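Local coordinates for protein Uly1 (Catenovulum maritimum, PDB 7DRQ) that probably cleaves the algal polysaccharide ulvan as a calcium-binding lyase of polysaccharide lyase family 24, at residues E256-G264 with I275-L283; R286-A296 with A322-G331. All coordinates share one frame; numbering follows the deposited sequence.

How the interactions relate
Interaction 1 pairs strands 261-269 and 272-280 as a beta hairpin. Interaction 2 sets strand 290-298 against the short strand 326-328. All four belong to one antiparallel sheet, and strand 272-280 lies beside strand 290-298, so the two contacts touch. The F294 N to F277 O and R280 NE to Q290 OE1 distances, both 2.7 Å, fit hydrogen bonds between them. Each contact mixes buried and partly exposed residues. Interaction 1 has regular backbone pairing and a watery charged end. Interaction 2 has irregular pairing, with packing round F294 and two selenomethionines. Both reach one calcium ion, through L283 and F287.

Interaction 1 (E256-G264 with I275-L283); sequences EIKNWSIYG and IGFQRRFNL. With CA (calcium ion), chain E.
S261 and R280 form a hydrogen-bonded antiparallel pair in the hairpin of strands 261-269 and 272-280. S261 N gives to R280 O, and R280 N returns a nearly straight bond to S261 O (2.9 Å, 174°). Y263 and Q278 repeat this. On the face opposite the S261, Y263, Q278 and R280 side chains, I262 CD1 sits over the F277 ring, 3.7 Å from its centroid. Y263 OH lies above the centre of the R280 guanidinium, whose NE bonds to Q290.

In the loop before strand 261-269, E256 OE2 faces R279 NH1 of the partner strand at 4.0 Å, a long salt bridge. Two waters bridge it, each giving to OE2 and accepting from NH1. E256 CG is anti to the backbone N (chi1 -173°) and the chain bends at chi2, setting the carboxylate at the F281 ring edge. F281 covers one face of the R279 guanidinium; R279 NH2 pairs with D291. E256 OE1 accepts from I257 N at 2.8 Å. With an alanine replacing E256, both waters and R279 NH1 would probably lose this carboxylate partner, and I257 N its acceptor. K258 NZ bonds weakly to F281 O. L283 O binds calcium. Direct bonds thus join the strands, while two waters carry most of the E256-R279 link.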
loop_
_atom_site.group_PDB
_atom_site.type_symbol
_atom_site.label_atom_id
_atom_site.label_comp_id
_atom_site.label_asym_id
_atom_site.label_seq_id
_atom_site.Cartn_x
_atom_site.Cartn_y
_atom_site.Cartn_z
ATOM N N GLU A 256 -8.017 3.811 26.521
ATOM C CA GLU A 256 -6.847 4.634 26.234
ATOM C C GLU A 256 -7.084 6.069 26.707
ATOM O O GLU A 256 -8.218 6.488 26.937
ATOM C CB GLU A 256 -6.531 4.601 24.732
ATOM C CG GLU A 256 -5.212 5.304 24.290
ATOM C CD GLU A 256 -3.976 4.813 25.031
ATOM O OE1 GLU A 256 -3.801 5.163 26.221
ATOM O OE2 GLU A 256 -3.171 4.083 24.423
ATOM N N ILE A 257 -5.991 6.830 26.853
ATOM C CA ILE A 257 -6.139 8.199 27.344
ATOM C C ILE A 257 -6.877 9.086 26.346
ATOM O O ILE A 257 -7.451 10.109 26.740
ATOM C CB ILE A 257 -4.777 8.822 27.693
ATOM C CG1 ILE A 257 -3.860 8.834 26.467
ATOM C CG2 ILE A 257 -4.129 8.086 28.848
ATOM C CD1 ILE A 257 -2.656 9.743 26.612
ATOM N N LYS A 258 -6.914 8.695 25.074
ATOM C CA LYS A 258 -7.380 9.542 23.985
ATOM C C LYS A 258 -7.551 8.655 22.761
ATOM O O LYS A 258 -6.946 7.585 22.670
ATOM C CB LYS A 258 -6.373 10.672 23.700
ATOM C CG LYS A 258 -6.763 11.689 22.638
ATOM C CD LYS A 258 -5.558 12.528 22.286
ATOM C CE LYS A 258 -5.873 13.667 21.311
ATOM N NZ LYS A 258 -6.586 13.236 20.094
ATOM N N ASN A 259 -8.380 9.108 21.825
ATOM C CA ASN A 259 -8.424 8.472 20.515
ATOM C C ASN A 259 -7.050 8.542 19.851
ATOM O O ASN A 259 -6.246 9.425 20.137
ATOM C CB ASN A 259 -9.451 9.165 19.619
ATOM C CG ASN A 259 -10.885 8.935 20.070
ATOM O OD1 ASN A 259 -11.170 8.086 20.925
ATOM N ND2 ASN A 259 -11.797 9.708 19.497
ATOM N N TRP A 260 -6.784 7.600 18.940
ATOM C CA TRP A 260 -5.544 7.641 18.167
ATOM C C TRP A 260 -5.812 7.061 16.788
ATOM O O TRP A 260 -6.889 6.530 16.520
ATOM C CB TRP A 260 -4.403 6.890 18.872
ATOM C CG TRP A 260 -4.692 5.451 19.268
ATOM C CD1 TRP A 260 -5.482 5.018 20.302
ATOM C CD2 TRP A 260 -4.179 4.265 18.638
ATOM N NE1 TRP A 260 -5.488 3.641 20.353
ATOM C CE2 TRP A 260 -4.701 3.156 19.341
ATOM C CE3 TRP A 260 -3.333 4.036 17.551
ATOM C CZ2 TRP A 260 -4.392 1.839 18.994
ATOM C CZ3 TRP A 260 -3.039 2.720 17.203
ATOM C CH2 TRP A 260 -3.569 1.645 17.916
ATOM N N SER A 261 -4.828 7.204 15.898
ATOM C CA SER A 261 -4.895 6.679 14.539
ATOM C C SER A 261 -3.630 5.879 14.253
ATOM O O SER A 261 -2.590 6.071 14.887
ATOM C CB SER A 261 -5.056 7.806 13.511
ATOM O OG SER A 261 -5.448 7.273 12.253
ATOM N N ILE A 262 -3.717 4.982 13.280
ATOM C CA ILE A 262 -2.724 3.928 13.111
ATOM C C ILE A 262 -2.112 4.040 11.720
ATOM O O ILE A 262 -2.831 4.162 10.722
ATOM C CB ILE A 262 -3.350 2.540 13.360
ATOM C CG1 ILE A 262 -2.338 1.413 13.118
ATOM C CG2 ILE A 262 -4.636 2.351 12.524
ATOM C CD1 ILE A 262 -2.798 0.085 13.716
ATOM N N TYR A 263 -0.778 4.042 11.668
ATOM C CA TYR A 263 -0.009 4.281 10.446
ATOM C C TYR A 263 0.916 3.086 10.264
ATOM O O TYR A 263 1.988 3.029 10.872
ATOM C CB TYR A 263 0.773 5.600 10.535
ATOM C CG TYR A 263 -0.134 6.799 10.433
ATOM C CD1 TYR A 263 -0.898 7.207 11.521
ATOM C CD2 TYR A 263 -0.250 7.508 9.244
ATOM C CE1 TYR A 263 -1.748 8.292 11.423
ATOM C CE2 TYR A 263 -1.097 8.596 9.141
ATOM C CZ TYR A 263 -1.842 8.977 10.232
ATOM O OH TYR A 263 -2.688 10.049 10.137
ATOM N N GLY A 264 0.506 2.132 9.439
ATOM C CA GLY A 264 1.310 0.943 9.262
ATOM C C GLY A 264 0.684 0.023 8.242
ATOM O O GLY A 264 -0.201 0.416 7.479
ATOM N N ILE A 275 1.409 -7.302 11.829
ATOM C CA ILE A 275 1.275 -5.873 11.569
ATOM C C ILE A 275 2.427 -5.125 12.232
ATOM O O ILE A 275 2.888 -5.495 13.317
ATOM C CB ILE A 275 -0.091 -5.345 12.067
ATOM C CG1 ILE A 275 -0.371 -3.936 11.526
ATOM C CG2 ILE A 275 -0.148 -5.406 13.594
ATOM C CD1 ILE A 275 -1.787 -3.418 11.851
ATOM N N GLY A 276 2.918 -4.100 11.553
ATOM C CA GLY A 276 3.815 -3.134 12.166
ATOM C C GLY A 276 3.248 -1.756 11.917
ATOM O O GLY A 276 2.663 -1.499 10.865
ATOM N N PHE A 277 3.382 -0.877 12.908
ATOM C CA PHE A 277 2.756 0.426 12.735
ATOM C C PHE A 277 3.371 1.443 13.683
ATOM O O PHE A 277 4.087 1.100 14.627
ATOM C CB PHE A 277 1.226 0.348 12.943
ATOM C CG PHE A 277 0.804 -0.051 14.329
ATOM C CD1 PHE A 277 0.635 -1.391 14.655
ATOM C CD2 PHE A 277 0.525 0.915 15.299
ATOM C CE1 PHE A 277 0.228 -1.770 15.928
ATOM C CE2 PHE A 277 0.108 0.542 16.586
ATOM C CZ PHE A 277 -0.046 -0.801 16.893
ATOM N N GLN A 278 3.096 2.711 13.387
ATOM C CA GLN A 278 3.314 3.817 14.306
ATOM C C GLN A 278 1.970 4.469 14.611
ATOM O O GLN A 278 0.975 4.243 13.925
ATOM C CB GLN A 278 4.320 4.832 13.719
ATOM C CG GLN A 278 5.612 4.128 13.295
ATOM C CD GLN A 278 6.742 5.079 12.928
ATOM O OE1 GLN A 278 6.799 5.601 11.810
ATOM N NE2 GLN A 278 7.653 5.301 13.869
ATOM N N ARG A 279 1.942 5.278 15.660
ATOM C CA ARG A 279 0.697 5.807 16.198
ATOM C C ARG A 279 0.681 7.322 16.031
ATOM O O ARG A 279 1.716 7.975 16.166
ATOM C CB ARG A 279 0.552 5.421 17.680
ATOM C CG ARG A 279 -0.445 6.286 18.459
ATOM C CD ARG A 279 -0.534 5.871 19.937
ATOM N NE ARG A 279 0.721 6.109 20.645
ATOM C CZ ARG A 279 1.044 5.539 21.808
ATOM N NH1 ARG A 279 0.183 4.720 22.393
ATOM N NH2 ARG A 279 2.200 5.830 22.403
ATOM N N ARG A 280 -0.478 7.893 15.703
ATOM C CA ARG A 280 -0.642 9.336 15.774
ATOM C C ARG A 280 -1.638 9.621 16.883
ATOM O O ARG A 280 -2.804 9.227 16.788
ATOM C CB ARG A 280 -1.119 9.963 14.459
ATOM C CG ARG A 280 -1.163 11.502 14.551
ATOM C CD ARG A 280 -1.575 12.175 13.233
ATOM N NE ARG A 280 -0.653 11.887 12.135
ATOM C CZ ARG A 280 -0.763 12.395 10.911
ATOM N NH1 ARG A 280 -1.734 13.254 10.631
ATOM N NH2 ARG A 280 0.109 12.056 9.964
ATOM N N PHE A 281 -1.220 10.301 17.905
ATOM C CA PHE A 281 -2.080 10.606 19.020
ATOM C C PHE A 281 -2.705 12.000 18.942
ATOM O O PHE A 281 -3.651 12.235 19.572
ATOM C CB PHE A 281 -1.276 10.588 20.336
ATOM C CG PHE A 281 -1.610 9.496 21.288
ATOM C CD1 PHE A 281 -2.880 9.161 21.573
ATOM C CD2 PHE A 281 -0.607 8.841 21.975
ATOM C CE1 PHE A 281 -3.169 8.163 22.451
ATOM C CE2 PHE A 281 -0.891 7.852 22.889
ATOM C CZ PHE A 281 -2.197 7.514 23.126
ATOM N N ASN A 282 -2.088 12.899 18.212
ATOM C CA ASN A 282 -2.565 14.274 18.126
ATOM C C ASN A 282 -2.655 14.922 19.495
ATOM O O ASN A 282 -3.523 15.763 19.739
ATOM C CB ASN A 282 -3.910 14.357 17.416
ATOM C CG ASN A 282 -3.880 13.694 16.052
ATOM O OD1 ASN A 282 -3.319 14.240 15.095
ATOM N ND2 ASN A 282 -4.482 12.514 15.965
ATOM N N LEU A 283 -1.786 14.529 20.394
ATOM C CA LEU A 283 -1.612 15.299 21.616
ATOM C C LEU A 283 -0.781 16.542 21.333
ATOM O O LEU A 283 0.118 16.514 20.488
ATOM C CB LEU A 283 -0.900 14.471 22.669
ATOM C CG LEU A 283 -1.622 13.252 23.211
ATOM C CD1 LEU A 283 -0.594 12.289 23.784
ATOM C CD2 LEU A 283 -2.613 13.700 24.278
HETATM CA CA CA E . 1.334 15.684 18.683
HETATM O O HOH W 1 -2.610 3.867 21.916
HETATM O O HOH W 2 -0.635 2.941 24.766
HETATM O O HOH W 3 -6.138 11.487 18.078
HETATM O O HOH W 4 0.566 14.241 16.773
HETATM O O HOH W 5 0.998 13.442 19.670
HETATM O O HOH W 6 2.015 18.134 18.800
HETATM O O HOH W 7 -0.380 16.779 17.588
#

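Interaction 2 (R286-A296 with A322-G331); sequences RFRAQDGMFYA and ADEALVMRPG. With CA (calcium ion), chain E.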
loop_
_atom_site.group_PDB
_atom_site.type_symbol
_atom_site.label_atom_id
_atom_site.label_comp_id
_atom_site.label_asym_id
_atom_site.label_seq_id
_atom_site.Cartn_x
_atom_site.Cartn_y
_atom_site.Cartn_z
ATOM N N ARG A 286 5.621 16.919 21.886
ATOM C CA ARG A 286 6.819 16.995 21.061
ATOM C C ARG A 286 6.650 16.323 19.702
ATOM O O ARG A 286 7.509 16.506 18.833
ATOM C CB ARG A 286 7.990 16.351 21.793
ATOM C CG ARG A 286 7.786 14.863 22.047
ATOM C CD ARG A 286 8.814 14.278 23.003
ATOM N NE ARG A 286 10.178 14.297 22.470
ATOM C CZ ARG A 286 11.015 13.271 22.573
ATOM N NH1 ARG A 286 10.624 12.151 23.184
ATOM N NH2 ARG A 286 12.241 13.361 22.086
ATOM N N PHE A 287 5.581 15.558 19.491
ATOM C CA PHE A 287 5.417 14.762 18.270
ATOM C C PHE A 287 4.537 15.526 17.281
ATOM O O PHE A 287 3.331 15.660 17.481
ATOM C CB PHE A 287 4.836 13.388 18.603
ATOM C CG PHE A 287 5.748 12.552 19.453
ATOM C CD1 PHE A 287 6.905 11.994 18.911
ATOM C CD2 PHE A 287 5.477 12.354 20.798
ATOM C CE1 PHE A 287 7.758 11.233 19.698
ATOM C CE2 PHE A 287 6.337 11.604 21.594
ATOM C CZ PHE A 287 7.477 11.050 21.050
ATOM N N ARG A 288 5.155 16.039 16.219
ATOM C CA ARG A 288 4.409 16.746 15.180
ATOM C C ARG A 288 3.339 15.856 14.566
ATOM O O ARG A 288 2.253 16.329 14.208
ATOM C CB ARG A 288 5.375 17.226 14.100
ATOM C CG ARG A 288 4.713 17.939 12.950
ATOM C CD ARG A 288 5.777 18.440 11.972
ATOM N NE ARG A 288 5.170 19.018 10.780
ATOM C CZ ARG A 288 5.449 18.646 9.537
ATOM N NH1 ARG A 288 6.337 17.690 9.307
ATOM N NH2 ARG A 288 4.848 19.245 8.519
ATOM N N ALA A 289 3.637 14.565 14.421
ATOM C CA ALA A 289 2.716 13.624 13.799
ATOM C C ALA A 289 2.771 12.303 14.546
ATOM O O ALA A 289 2.255 12.210 15.664
ATOM C CB ALA A 289 3.042 13.453 12.314
ATOM N N GLN A 290 3.433 11.288 13.983
ATOM C CA GLN A 290 3.400 9.980 14.638
ATOM C C GLN A 290 4.366 9.908 15.818
ATOM O O GLN A 290 5.287 10.720 15.975
ATOM C CB GLN A 290 3.714 8.861 13.635
ATOM C CG GLN A 290 2.542 8.413 12.760
ATOM C CD GLN A 290 2.277 9.342 11.605
ATOM O OE1 GLN A 290 1.522 10.312 11.725
ATOM N NE2 GLN A 290 2.892 9.049 10.449
ATOM N N ASP A 291 4.143 8.895 16.650
ATOM C CA ASP A 291 5.029 8.549 17.753
ATOM C C ASP A 291 5.077 7.032 17.866
ATOM O O ASP A 291 4.193 6.324 17.379
ATOM C CB ASP A 291 4.561 9.175 19.093
ATOM C CG ASP A 291 3.312 8.496 19.657
ATOM O OD1 ASP A 291 3.465 7.525 20.425
ATOM O OD2 ASP A 291 2.180 8.937 19.335
ATOM N N GLY A 292 6.124 6.541 18.516
ATOM C CA GLY A 292 6.226 5.136 18.831
ATOM C C GLY A 292 6.517 4.249 17.638
ATOM O O GLY A 292 6.558 4.713 16.490
HETATM N N MSE A 293 6.737 2.975 17.907
HETATM C CA MSE A 293 6.890 1.963 16.870
HETATM C C MSE A 293 6.340 0.664 17.453
HETATM O O MSE A 293 6.678 0.282 18.577
HETATM C CB MSE A 293 8.352 1.832 16.446
HETATM C CG MSE A 293 8.577 0.880 15.305
HETATM SE SE MSE A 293 10.477 0.975 14.763
HETATM C CE MSE A 293 10.533 2.742 13.981
ATOM N N PHE A 294 5.491 -0.021 16.697
ATOM C CA PHE A 294 4.685 -1.096 17.263
ATOM C C PHE A 294 4.649 -2.287 16.314
ATOM O O PHE A 294 4.778 -2.141 15.098
ATOM C CB PHE A 294 3.264 -0.600 17.556
ATOM C CG PHE A 294 3.219 0.652 18.390
ATOM C CD1 PHE A 294 3.194 0.583 19.773
ATOM C CD2 PHE A 294 3.239 1.909 17.783
ATOM C CE1 PHE A 294 3.171 1.751 20.548
ATOM C CE2 PHE A 294 3.222 3.064 18.542
ATOM C CZ PHE A 294 3.177 2.984 19.931
ATOM N N TYR A 295 4.424 -3.476 16.887
ATOM C CA TYR A 295 4.427 -4.705 16.102
ATOM C C TYR A 295 3.644 -5.770 16.849
ATOM O O TYR A 295 3.749 -5.878 18.076
ATOM C CB TYR A 295 5.862 -5.183 15.842
ATOM C CG TYR A 295 6.024 -6.638 15.425
ATOM C CD1 TYR A 295 5.792 -7.035 14.113
ATOM C CD2 TYR A 295 6.488 -7.589 16.326
ATOM C CE1 TYR A 295 5.983 -8.351 13.715
ATOM C CE2 TYR A 295 6.659 -8.913 15.954
ATOM C CZ TYR A 295 6.405 -9.288 14.646
ATOM O OH TYR A 295 6.607 -10.589 14.265
ATOM N N ALA A 296 2.866 -6.552 16.110
ATOM C CA ALA A 296 2.184 -7.699 16.689
ATOM C C ALA A 296 2.017 -8.748 15.603
ATOM O O ALA A 296 2.046 -8.434 14.411
ATOM C CB ALA A 296 0.822 -7.314 17.283
ATOM N N ALA A 322 -2.009 1.049 22.228
ATOM C CA ALA A 322 -0.958 0.606 21.312
ATOM C C ALA A 322 0.282 0.096 22.048
ATOM O O ALA A 322 0.967 -0.806 21.547
ATOM C CB ALA A 322 -0.577 1.742 20.358
ATOM N N ASP A 323 0.584 0.643 23.232
ATOM C CA ASP A 323 1.818 0.280 23.922
ATOM C C ASP A 323 1.925 -1.212 24.230
ATOM O O ASP A 323 3.041 -1.699 24.431
ATOM C CB ASP A 323 1.964 1.087 25.218
ATOM C CG ASP A 323 2.432 2.515 24.970
ATOM O OD1 ASP A 323 2.637 2.880 23.789
ATOM O OD2 ASP A 323 2.585 3.282 25.952
ATOM N N GLU A 324 0.807 -1.953 24.268
ATOM C CA GLU A 324 0.906 -3.406 24.382
ATOM C C GLU A 324 1.802 -3.994 23.309
ATOM O O GLU A 324 2.440 -5.026 23.527
ATOM C CB GLU A 324 -0.472 -4.059 24.286
ATOM C CG GLU A 324 -1.428 -3.631 25.383
ATOM C CD GLU A 324 -2.598 -4.585 25.518
ATOM O OE1 GLU A 324 -2.439 -5.789 25.178
ATOM O OE2 GLU A 324 -3.673 -4.125 25.955
ATOM N N ALA A 325 1.857 -3.350 22.145
ATOM C CA ALA A 325 2.601 -3.842 20.990
ATOM C C ALA A 325 3.896 -3.067 20.757
ATOM O O ALA A 325 4.495 -3.173 19.689
ATOM C CB ALA A 325 1.711 -3.792 19.744
ATOM N N LEU A 326 4.345 -2.300 21.749
ATOM C CA LEU A 326 5.545 -1.475 21.597
ATOM C C LEU A 326 6.781 -2.301 21.242
ATOM O O LEU A 326 6.997 -3.385 21.788
ATOM C CB LEU A 326 5.804 -0.729 22.905
ATOM C CG LEU A 326 7.000 0.221 22.921
ATOM C CD1 LEU A 326 6.699 1.459 22.069
ATOM C CD2 LEU A 326 7.326 0.617 24.364
ATOM N N VAL A 327 7.618 -1.771 20.335
ATOM C CA VAL A 327 8.965 -2.317 20.140
ATOM C C VAL A 327 10.049 -1.257 20.381
ATOM O O VAL A 327 11.173 -1.595 20.773
ATOM C CB VAL A 327 9.142 -2.945 18.734
ATOM C CG1 VAL A 327 8.191 -4.128 18.535
ATOM C CG2 VAL A 327 8.963 -1.905 17.626
HETATM N N MSE A 328 9.737 0.018 20.154
HETATM C CA MSE A 328 10.769 1.081 20.191
HETATM C C MSE A 328 10.114 2.455 20.265
HETATM O O MSE A 328 9.010 2.634 19.763
HETATM C CB MSE A 328 11.689 0.970 18.955
HETATM C CG MSE A 328 13.088 1.637 19.067
HETATM SE SE MSE A 328 13.192 3.510 18.492
HETATM C CE MSE A 328 12.224 3.317 16.716
ATOM N N ARG A 329 10.761 3.420 20.912
ATOM C CA ARG A 329 10.218 4.777 20.961
ATOM C C ARG A 329 11.110 5.658 20.112
ATOM O O ARG A 329 12.189 6.047 20.572
ATOM C CB ARG A 329 10.175 5.301 22.399
ATOM C CG ARG A 329 9.340 4.477 23.366
ATOM C CD ARG A 329 7.895 4.927 23.361
ATOM N NE ARG A 329 7.197 4.352 24.505
ATOM C CZ ARG A 329 5.882 4.178 24.568
ATOM N NH1 ARG A 329 5.113 4.536 23.547
ATOM N NH2 ARG A 329 5.346 3.627 25.651
ATOM N N PRO A 330 10.724 6.018 18.882
ATOM C CA PRO A 330 11.655 6.800 18.032
ATOM C C PRO A 330 11.981 8.183 18.586
ATOM O O PRO A 330 13.017 8.759 18.217
ATOM C CB PRO A 330 10.920 6.903 16.687
ATOM C CG PRO A 330 9.910 5.809 16.697
ATOM C CD PRO A 330 9.541 5.557 18.140
ATOM N N GLY A 331 11.129 8.738 19.454
ATOM C CA GLY A 331 11.474 9.989 20.125
ATOM C C GLY A 331 12.796 9.902 20.879
ATOM O O GLY A 331 13.504 10.911 21.019
HETATM CA CA CA E . 1.334 15.684 18.683
HETATM O O HOH W 4 0.566 14.241 16.773
HETATM O O HOH W 8 5.640 6.795 21.786
HETATM O O HOH W 9 8.281 7.661 20.559
HETATM O O HOH W 5 0.998 13.442 19.670
HETATM O O HOH W 6 2.015 18.134 18.800
HETATM O O HOH W 7 -0.380 16.779 17.588
#
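Strand 290-298 meets the short strand 326-328 here, in an antiparallel sheet within the BNR repeat-containing family region, a family of the beta-propeller clan. The touching backbones are those of M293 to Y295 and A325 to M328. V327 N gives a nearly straight bond to M293 O (2.9 Å, 172°), and M328 N adds a weak one to the same oxygen. Y295 N bonds to A325 O at 2.8 Å.

The F294 ring packs against the A322-L326 turn, with F294 CD1 3.2 Å from A322 O. A322 CB lies over one face of the ring, 4.0 Å from the centroid. D323 OD1 lies at the ring edge, 3.5 Å from F294 CE1, with the carboxylate nearly coplanar with the ring. R329 grips that carboxylate end-on, NH1 to OD1 and NH2 to OD2. The NH2 bond is straight, but it meets D323 OD2 from above the carboxylate plane. Water 8 joins R329 NH1 to D291 OD1.

Both M293 and M328 are selenomethionines. With CG anti to the backbone N (chi1 -176°), M293 reaches out so that CG packs on V327 CG2 at 3.6 Å. Its CE meets M328 CE tightly.

At the other end, R286 NH2 bonds to G331 O at 3.0 Å, from above the carbonyl plane. The F287 ring is held between D291 CB and R286 CG, and its edge meets G331 CA. F287 O binds calcium at 2.3 Å, together with L283 and D285. The chemistry implies that backbone bonds and apolar packing hold the two segments together, while the D323-R329 pair ties 322-331 to itself and sets the carboxylate at the F294 edge.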